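Local coordinates for protein dihydrodipicolinate synthase (PDB 4XKY) that belongs to the DapA family of TIM-barrel lyases and probably works through a Schiff base with pyruvate, as a dihydrodipicolinate synthase or N-acetylneuraminate lyase, at residues Gly7-Val13 against Gly207-Asn213; Val39-Leu45 against Leu74-Cys79; Val160-Ser166 against Phe186-Pro192. One frame throughout, in Å; residues are numbered along the deposited sequence. Where two conformers were deposited one is given.

Contact 1: Gly7-Val13 against Gly207-Asn213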
loop_
_atom_site.group_PDB
_atom_site.type_symbol
_atom_site.label_atom_id
_atom_site.label_comp_id
_atom_site.label_asym_id
_atom_site.label_seq_id
_atom_site.Cartn_x
_atom_site.Cartn_y
_atom_site.Cartn_z
ATOM N N GLY A 7 -26.063 21.331 1.905
ATOM C CA GLY A 7 -25.345 22.394 2.591
ATOM C C GLY A 7 -24.088 21.991 3.338
ATOM O O GLY A 7 -23.330 21.116 2.919
ATOM N N ILE A 8 -23.838 22.700 4.424
ATOM C CA ILE A 8 -22.654 22.522 5.211
ATOM C C ILE A 8 -23.061 21.720 6.439
ATOM O O ILE A 8 -23.954 22.117 7.171
ATOM C CB ILE A 8 -22.036 23.872 5.622
ATOM C CG1 ILE A 8 -21.590 24.683 4.402
ATOM C CG2 ILE A 8 -20.845 23.629 6.540
ATOM C CD1 ILE A 8 -20.586 23.973 3.510
ATOM N N ILE A 9 -22.417 20.572 6.624
ATOM C CA ILE A 9 -22.681 19.682 7.741
ATOM C C ILE A 9 -21.355 19.421 8.445
ATOM O O ILE A 9 -20.679 18.474 8.130
ATOM C CB ILE A 9 -23.271 18.345 7.251
ATOM C CG1 ILE A 9 -24.609 18.577 6.548
ATOM C CG2 ILE A 9 -23.445 17.339 8.389
ATOM C CD1 ILE A 9 -24.517 18.337 5.069
ATOM N N PRO A 10 -20.987 20.276 9.407
ATOM C CA PRO A 10 -19.708 20.140 10.077
ATOM C C PRO A 10 -19.601 18.853 10.850
ATOM O O PRO A 10 -20.539 18.494 11.577
ATOM C CB PRO A 10 -19.665 21.317 11.050
ATOM C CG PRO A 10 -21.056 21.820 11.137
ATOM C CD PRO A 10 -21.755 21.436 9.886
ATOM N N PRO A 11 -18.472 18.155 10.677
ATOM C CA PRO A 11 -18.074 17.078 11.549
ATOM C C PRO A 11 -17.517 17.706 12.822
ATOM O O PRO A 11 -16.372 18.196 12.849
ATOM C CB PRO A 11 -16.985 16.354 10.744
ATOM C CG PRO A 11 -16.348 17.441 9.931
ATOM C CD PRO A 11 -17.393 18.537 9.757
ATOM N N LEU A 12 -18.342 17.733 13.861
ATOM C CA LEU A 12 -17.937 18.348 15.112
ATOM C C LEU A 12 -16.696 17.691 15.706
ATOM O O LEU A 12 -16.552 16.482 15.677
ATOM C CB LEU A 12 -19.057 18.299 16.146
ATOM C CG LEU A 12 -20.122 19.394 16.098
ATOM C CD1 LEU A 12 -20.856 19.305 14.784
ATOM C CD2 LEU A 12 -21.120 19.198 17.215
ATOM N N VAL A 13 -15.810 18.511 16.272
ATOM C CA VAL A 13 -14.809 18.008 17.188
ATOM C C VAL A 13 -15.550 17.528 18.434
ATOM O O VAL A 13 -16.694 17.951 18.692
ATOM C CB VAL A 13 -13.729 19.067 17.549
ATOM C CG1 VAL A 13 -12.977 19.525 16.309
ATOM C CG2 VAL A 13 -14.320 20.278 18.219
ATOM N N GLY A 207 -21.147 19.472 1.971
ATOM C CA GLY A 207 -19.750 19.360 2.391
ATOM C C GLY A 207 -19.752 19.066 3.876
ATOM O O GLY A 207 -20.351 19.797 4.640
ATOM N N VAL A 208 -19.095 17.992 4.280
ATOM C CA VAL A 208 -18.970 17.668 5.685
ATOM C C VAL A 208 -17.597 18.214 6.063
ATOM O O VAL A 208 -16.621 17.476 6.153
ATOM C CB VAL A 208 -19.100 16.157 5.937
ATOM C CG1 VAL A 208 -18.968 15.830 7.425
ATOM C CG2 VAL A 208 -20.429 15.639 5.409
ATOM N N ASN A 209 -17.531 19.535 6.244
ATOM C CA ASN A 209 -16.261 20.237 6.312
ATOM C C ASN A 209 -15.830 20.667 7.720
ATOM O O ASN A 209 -16.467 21.508 8.354
ATOM C CB ASN A 209 -16.295 21.482 5.447
ATOM C CG ASN A 209 -16.760 21.229 4.024
ATOM O OD1 ASN A 209 -17.398 22.104 3.439
ATOM N ND2 ASN A 209 -16.396 20.106 3.437
ATOM N N GLY A 210 -14.705 20.124 8.163
ATOM C CA GLY A 210 -14.199 20.369 9.499
ATOM C C GLY A 210 -13.883 21.808 9.834
ATOM O O GLY A 210 -14.012 22.218 10.998
ATOM N N GLY A 211 -13.436 22.563 8.834
ATOM C CA GLY A 211 -13.122 23.969 9.015
ATOM C C GLY A 211 -14.353 24.763 9.424
ATOM O O GLY A 211 -14.240 25.873 9.962
ATOM N N ALA A 212 -15.534 24.200 9.180
ATOM C CA ALA A 212 -16.767 24.902 9.551
ATOM C C ALA A 212 -16.936 24.949 11.076
ATOM O O ALA A 212 -17.713 25.758 11.581
ATOM C CB ALA A 212 -17.988 24.291 8.873
ATOM N N ASN A 213 -16.231 24.090 11.813
ATOM C CA ASN A 213 -16.167 24.248 13.271
ATOM C C ASN A 213 -15.703 25.684 13.638
ATOM O O ASN A 213 -16.197 26.269 14.585
ATOM C CB ASN A 213 -15.228 23.220 13.918
ATOM C CG ASN A 213 -15.844 21.799 14.035
ATOM O OD1 ASN A 213 -16.518 21.488 15.001
ATOM N ND2 ASN A 213 -15.542 20.933 13.090
#
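The carboxamide of N213 uses both of its polar atoms on the backbone of P11-V13. ND2 bonds P11 O at 2.9 Å; the acceptor lies in the amide plane, while the donor stands above the P11 carbonyl plane. ND2 also bonds G210 O, on a lone pair in the carbonyl plane, and OD1 takes a weak bond from V13 N at 3.3 Å. With a leucine here, P11 O and V13 N would probably lose their side-chain mates and G210 O keep only the backbone bond from N213 N. The P11 ring lies along the N209-G210 peptide, its CD 3.3 Å from N209 C, and its CB meets V208 CG1 at 3.9 Å. That methyl of V208, a predicted pyruvate-binding residue, is anti to its nitrogen (chi1 180°), beside P11 and I9 O. Here the TIM barrel closes: first and last strands run parallel, with G207 N on G7 O (2.9 Å) and I9 N on G207 O (3.0 Å). I8 CG2 meets A212 CB at 3.7 Å and CD1 meets N209 OD1, the I8 and N209 side chains crossing at about a right angle; OD1 finds no polar partner in the model, whereas ND2 bonds G191 O.

Contact 2: Val39-Leu45 against Leu74-Cys79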
loop_
_atom_site.group_PDB
_atom_site.type_symbol
_atom_site.label_atom_id
_atom_site.label_comp_id
_atom_site.label_asym_id
_atom_site.label_seq_id
_atom_site.Cartn_x
_atom_site.Cartn_y
_atom_site.Cartn_z
ATOM N N VAL A 39 -25.191 26.580 9.532
ATOM C CA VAL A 39 -24.973 25.221 9.021
ATOM C C VAL A 39 -26.320 24.453 8.987
ATOM O O VAL A 39 -27.297 24.843 9.630
ATOM C CB VAL A 39 -23.891 24.414 9.792
ATOM C CG1 VAL A 39 -22.577 25.194 9.896
ATOM C CG2 VAL A 39 -24.379 23.981 11.165
ATOM N N HIS A 40 -26.363 23.358 8.248
ATOM C CA HIS A 40 -27.627 22.632 8.045
ATOM C C HIS A 40 -27.764 21.359 8.834
ATOM O O HIS A 40 -28.839 20.829 8.914
ATOM C CB HIS A 40 -27.862 22.367 6.554
ATOM C CG HIS A 40 -27.722 23.599 5.725
ATOM N ND1 HIS A 40 -28.790 24.214 5.110
ATOM C CD2 HIS A 40 -26.638 24.374 5.467
ATOM C CE1 HIS A 40 -28.368 25.300 4.486
ATOM N NE2 HIS A 40 -27.065 25.418 4.685
ATOM N N ALA A 41 -26.689 20.867 9.425
ATOM C CA ALA A 41 -26.775 19.697 10.273
ATOM C C ALA A 41 -25.515 19.596 11.074
ATOM O O ALA A 41 -24.564 20.317 10.819
ATOM C CB ALA A 41 -26.977 18.439 9.439
ATOM N N LEU A 42 -25.536 18.717 12.064
ATOM C CA LEU A 42 -24.382 18.400 12.894
ATOM C C LEU A 42 -24.051 16.929 12.746
ATOM O O LEU A 42 -24.938 16.069 12.874
ATOM C CB LEU A 42 -24.715 18.648 14.360
ATOM C CG LEU A 42 -25.350 20.001 14.678
ATOM C CD1 LEU A 42 -25.672 20.073 16.162
ATOM C CD2 LEU A 42 -24.430 21.146 14.306
ATOM N N PHE A 43 -22.777 16.645 12.505
ATOM C CA PHE A 43 -22.299 15.304 12.320
ATOM C C PHE A 43 -21.350 14.986 13.459
ATOM O O PHE A 43 -20.301 15.629 13.605
ATOM C CB PHE A 43 -21.630 15.175 10.954
ATOM C CG PHE A 43 -20.969 13.851 10.726
ATOM C CD1 PHE A 43 -21.576 12.667 11.125
ATOM C CD2 PHE A 43 -19.722 13.782 10.130
ATOM C CE1 PHE A 43 -20.938 11.449 10.933
ATOM C CE2 PHE A 43 -19.086 12.560 9.919
ATOM C CZ PHE A 43 -19.698 11.396 10.323
ATOM N N VAL A 44 -21.736 14.038 14.314
ATOM C CA VAL A 44 -20.878 13.705 15.444
ATOM C C VAL A 44 -20.204 12.357 15.296
ATOM O O VAL A 44 -20.729 11.447 14.645
ATOM C CB VAL A 44 -21.582 13.793 16.803
ATOM C CG1 VAL A 44 -22.215 15.175 16.975
ATOM C CG2 VAL A 44 -22.629 12.710 16.980
ATOM N N LEU A 45 -19.041 12.288 15.943
ATOM C CA LEU A 45 -18.171 11.120 15.993
ATOM C C LEU A 45 -17.537 10.727 14.656
ATOM O O LEU A 45 -17.218 9.579 14.435
ATOM C CB LEU A 45 -18.912 9.938 16.647
ATOM C CG LEU A 45 -19.337 10.218 18.092
ATOM C CD1 LEU A 45 -20.006 8.994 18.681
ATOM C CD2 LEU A 45 -18.165 10.602 18.972
ATOM N N LEU A 74 -31.824 21.366 14.498
ATOM C CA LEU A 74 -31.024 20.942 13.355
ATOM C C LEU A 74 -30.916 19.419 13.335
ATOM O O LEU A 74 -30.784 18.834 14.374
ATOM C CB LEU A 74 -29.606 21.487 13.558
ATOM C CG LEU A 74 -28.867 22.105 12.392
ATOM C CD1 LEU A 74 -29.818 23.022 11.652
ATOM C CD2 LEU A 74 -27.668 22.881 12.897
ATOM N N PRO A 75 -30.940 18.779 12.163
ATOM C CA PRO A 75 -30.675 17.336 12.152
ATOM C C PRO A 75 -29.306 16.966 12.772
ATOM O O PRO A 75 -28.290 17.633 12.518
ATOM C CB PRO A 75 -30.691 16.970 10.659
ATOM C CG PRO A 75 -31.349 18.108 9.966
ATOM C CD PRO A 75 -31.170 19.323 10.814
ATOM N N VAL A 76 -29.320 15.933 13.600
ATOM C CA VAL A 76 -28.115 15.313 14.107
ATOM C C VAL A 76 -27.834 13.951 13.458
ATOM O O VAL A 76 -28.650 13.026 13.493
ATOM C CB VAL A 76 -28.194 15.177 15.625
ATOM C CG1 VAL A 76 -26.908 14.594 16.156
ATOM C CG2 VAL A 76 -28.444 16.551 16.254
ATOM N N LEU A 77 -26.652 13.855 12.860
ATOM C CA LEU A 77 -26.128 12.621 12.268
ATOM C C LEU A 77 -25.050 12.056 13.170
ATOM O O LEU A 77 -24.172 12.781 13.610
ATOM C CB LEU A 77 -25.503 12.907 10.893
ATOM C CG LEU A 77 -26.428 12.986 9.678
ATOM C CD1 LEU A 77 -27.491 14.036 9.883
ATOM C CD2 LEU A 77 -25.665 13.284 8.390
ATOM N N VAL A 78 -25.087 10.751 13.396
ATOM C CA VAL A 78 -24.184 10.103 14.318
ATOM C C VAL A 78 -23.403 9.034 13.581
ATOM O O VAL A 78 -23.986 8.116 13.001
ATOM C CB VAL A 78 -24.949 9.436 15.485
ATOM C CG1 VAL A 78 -24.003 8.657 16.388
ATOM C CG2 VAL A 78 -25.703 10.478 16.306
ATOM N N CYS A 79 -22.076 9.127 13.647
ATOM C CA CYS A 79 -21.224 8.060 13.147
ATOM C C CYS A 79 -21.269 6.890 14.119
ATOM O O CYS A 79 -20.940 7.027 15.309
ATOM C CB CYS A 79 -19.786 8.528 12.951
ATOM S SG CYS A 79 -18.786 7.409 11.941
#
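L42, F43 and V44 pair in parallel with V76, L77 and V78, the two short strand axes being only 19° apart. The backbone hydrogen bonds establish this register: L42 N to P75 O (3.0 Å), L77 N to L42 O (2.8 Å), V44 N to L77 O (2.8 Å) and C79 N to V44 O (2.9 Å), all within 11° of straight at the hydrogen. Weaker CA-H...O contacts, from V76 CA to L42 O and from F43 CA to L77 O, supplement them. The apolar contacts fall on two faces. On the face carrying L42 and V44, V44 CG2 meets V78 CG2 at 3.9 Å, the side chains crossing obliquely; at the start of 74-79, L74 CD2 touches L42 CD2 at 3.9 Å and also reaches V39 CG2. On the face carrying F43 and L77, the phenyl ring extends along the neighbouring strand because its CG is anti to the backbone N (chi1 174°). Its CD1 packs on L77 CB, with L77 O at the ring edge, and CE1 comes 3.7 Å from C79 CB. The two strands and helix 56-70 form a beta-alpha-beta unit of the barrel: I63 and T66 of that helix and I31 and L34 of helix 24-36 cover the L42 and V44 face, while F43 and L77 meet V104 of strand 102-105 and F43 also rests on V208.

Contact 3: Val160-Ser166 against Phe186-Pro192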
loop_
_atom_site.group_PDB
_atom_site.type_symbol
_atom_site.label_atom_id
_atom_site.label_comp_id
_atom_site.label_asym_id
_atom_site.label_seq_id
_atom_site.Cartn_x
_atom_site.Cartn_y
_atom_site.Cartn_z
ATOM N N VAL A 160 -31.572 3.665 3.465
ATOM C CA VAL A 160 -30.268 4.213 3.086
ATOM C C VAL A 160 -30.512 5.513 2.313
ATOM O O VAL A 160 -31.130 5.491 1.258
ATOM C CB VAL A 160 -29.481 3.193 2.222
ATOM C CG1 VAL A 160 -28.101 3.714 1.861
ATOM C CG2 VAL A 160 -29.310 1.882 2.962
ATOM N N ILE A 161 -30.070 6.657 2.833
ATOM C CA ILE A 161 -30.484 7.945 2.230
ATOM C C ILE A 161 -29.336 8.785 1.695
ATOM O O ILE A 161 -29.551 9.843 1.136
ATOM C CB ILE A 161 -31.336 8.811 3.196
ATOM C CG1 ILE A 161 -30.588 9.109 4.497
ATOM C CG2 ILE A 161 -32.656 8.116 3.484
ATOM C CD1 ILE A 161 -31.311 10.043 5.472
ATOM N N GLY A 162 -28.107 8.331 1.849
ATOM C CA GLY A 162 -27.019 9.135 1.359
ATOM C C GLY A 162 -25.674 8.475 1.404
ATOM O O GLY A 162 -25.547 7.320 1.807
ATOM N N PHE A 163 -24.687 9.248 0.978
ATOM C CA PHE A 163 -23.329 8.800 0.824
ATOM C C PHE A 163 -22.400 9.985 1.092
ATOM O O PHE A 163 -22.653 11.103 0.616
ATOM C CB PHE A 163 -23.160 8.276 -0.602
ATOM C CG PHE A 163 -21.739 7.931 -0.977
ATOM C CD1 PHE A 163 -21.180 6.727 -0.585
ATOM C CD2 PHE A 163 -20.982 8.791 -1.758
ATOM C CE1 PHE A 163 -19.877 6.402 -0.923
ATOM C CE2 PHE A 163 -19.681 8.458 -2.117
ATOM C CZ PHE A 163 -19.127 7.265 -1.692
ATOM N N LYS A 164 -21.353 9.731 1.873
ATOM C CA LYS A 164 -20.313 10.705 2.226
ATOM C C LYS A 164 -19.000 10.098 1.738
ATOM O O LYS A 164 -18.699 8.942 2.044
ATOM C CB LYS A 164 -20.273 10.913 3.753
ATOM C CG LYS A 164 -19.223 11.901 4.259
ATOM C CD LYS A 164 -18.770 11.704 5.719
ATOM C CE LYS A 164 -17.251 11.952 5.856
ATOM N NZ LYS A 164 -16.707 12.812 6.965
ATOM N N ASP A 165 -18.234 10.862 0.969
ATOM C CA ASP A 165 -16.908 10.440 0.509
ATOM C C ASP A 165 -15.820 11.293 1.131
ATOM O O ASP A 165 -15.808 12.509 0.971
ATOM C CB ASP A 165 -16.772 10.548 -1.015
ATOM C CG ASP A 165 -15.460 9.935 -1.528
ATOM O OD1 ASP A 165 -14.956 9.003 -0.878
ATOM O OD2 ASP A 165 -14.923 10.385 -2.565
ATOM N N SER A 166 -14.909 10.633 1.830
ATOM C CA SER A 166 -13.740 11.272 2.422
ATOM C C SER A 166 -12.423 10.958 1.677
ATOM O O SER A 166 -11.377 11.420 2.092
ATOM C CB SER A 166 -13.626 10.855 3.894
ATOM O OG SER A 166 -14.556 11.590 4.680
ATOM N N PHE A 186 -31.143 11.204 -3.102
ATOM C CA PHE A 186 -30.073 10.519 -2.375
ATOM C C PHE A 186 -28.946 11.484 -2.182
ATOM O O PHE A 186 -28.428 12.020 -3.149
ATOM C CB PHE A 186 -29.578 9.331 -3.206
ATOM C CG PHE A 186 -28.516 8.484 -2.539
ATOM C CD1 PHE A 186 -28.863 7.463 -1.657
ATOM C CD2 PHE A 186 -27.182 8.658 -2.852
ATOM C CE1 PHE A 186 -27.892 6.664 -1.076
ATOM C CE2 PHE A 186 -26.199 7.854 -2.283
ATOM C CZ PHE A 186 -26.558 6.854 -1.392
ATOM N N SER A 187 -28.564 11.704 -0.932
ATOM C CA SER A 187 -27.727 12.841 -0.601
ATOM C C SER A 187 -26.272 12.433 -0.859
ATOM O O SER A 187 -25.819 11.385 -0.396
ATOM C CB SER A 187 -27.995 13.288 0.840
ATOM O OG SER A 187 -27.095 14.299 1.226
ATOM N N MET A 188 -25.579 13.230 -1.668
ATOM C CA MET A 188 -24.179 12.993 -2.042
ATOM C C MET A 188 -23.304 14.101 -1.441
ATOM O O MET A 188 -23.369 15.264 -1.877
ATOM C CB MET A 188 -23.997 12.971 -3.563
ATOM C CG MET A 188 -24.683 11.817 -4.300
ATOM S SD MET A 188 -23.806 10.268 -4.032
ATOM C CE MET A 188 -22.342 10.597 -5.007
ATOM N N LEU A 189 -22.478 13.717 -0.467
ATOM C CA LEU A 189 -21.668 14.647 0.318
ATOM C C LEU A 189 -20.159 14.403 0.201
ATOM O O LEU A 189 -19.701 13.258 0.077
ATOM C CB LEU A 189 -22.083 14.565 1.784
ATOM C CG LEU A 189 -23.581 14.689 2.070
ATOM C CD1 LEU A 189 -23.881 14.296 3.515
ATOM C CD2 LEU A 189 -24.096 16.091 1.762
ATOM N N VAL A 190 -19.379 15.484 0.209
ATOM C CA VAL A 190 -17.912 15.389 0.164
ATOM C C VAL A 190 -17.317 15.924 1.459
ATOM O O VAL A 190 -17.681 17.001 1.926
ATOM C CB VAL A 190 -17.309 16.178 -1.015
ATOM C CG1 VAL A 190 -17.439 15.389 -2.311
ATOM C CG2 VAL A 190 -17.978 17.535 -1.140
ATOM N N GLY A 191 -16.389 15.162 2.024
ATOM C CA GLY A 191 -15.770 15.489 3.307
ATOM C C GLY A 191 -14.758 16.600 3.184
ATOM O O GLY A 191 -14.890 17.632 3.839
ATOM N N PRO A 192 -13.735 16.398 2.345
ATOM C CA PRO A 192 -12.620 17.322 2.348
ATOM C C PRO A 192 -13.001 18.685 1.846
ATOM O O PRO A 192 -13.526 18.800 0.743
ATOM C CB PRO A 192 -11.613 16.654 1.412
ATOM C CG PRO A 192 -11.924 15.214 1.552
ATOM C CD PRO A 192 -13.414 15.175 1.598
#
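G162 presents its CA to the face of the F186 ring, a CH-pi contact whose C-H side is a backbone CA: CA is 3.7 Å from the ring centroid and 17° off the normal, displaced toward the rim. The F186 CG is anti to its own nitrogen (chi1 -177°), which swings the ring across to the neighbouring strand, against G162. The fit calls for glycine, since a CB at G162 would clash with S187 O, and G162 CA already lies 3.1 Å from that oxygen. Beyond G162, F186 CE2 touches F163 CB at 3.5 Å, and V160 lies alongside the ring, pointing the same way. The bent chain of M188 places SD at the edge of the F186 ring, in its plane, and beside the F163 ring, a Met-aromatic contact with SD 3.9 Å from F163 CD2 and oblique to the ring. Five backbone hydrogen bonds join the parallel strands, from S187 N to I161 O (3.0 Å) through to G191 N on D165 O. Helix 170-180 links the strands in a beta-alpha-beta unit, and P192 packs on an apolar side chain of a neighbouring subunit. The same bonding holds the backbone at K164, the predicted Schiff-base lysine: L189 N bonds F163 O (2.8 Å) and D165 N bonds L189 O (2.9 Å). The K164 side chain lies close to those of V208, a predicted pyruvate-binding residue, and Y136, the predicted proton donor/acceptor, an arrangement consistent with a lysine positioned to react with pyruvate.

Overall arrangement
From the N terminus, strand 7-8 comes first, but its partner in contact 1, 207-213, arrives only 194 residues later, so this pairing closes the longest loop of the three and joins the barrel's first strand to its last. Contacts 2 and 3 are both nested inside that loop and follow one another in series without crossing. Contact 2 closes a short loop round helix 56-70, and contact 3 another round helix 170-180. All three belong to the same parallel sheet. Contact 1 touches both others: L12 N probably bonds F43 O of contact 2, and V208 N probably bonds V190 O of contact 3. F43 and K164 also meet, bringing contacts 2 and 3 together inside the barrel.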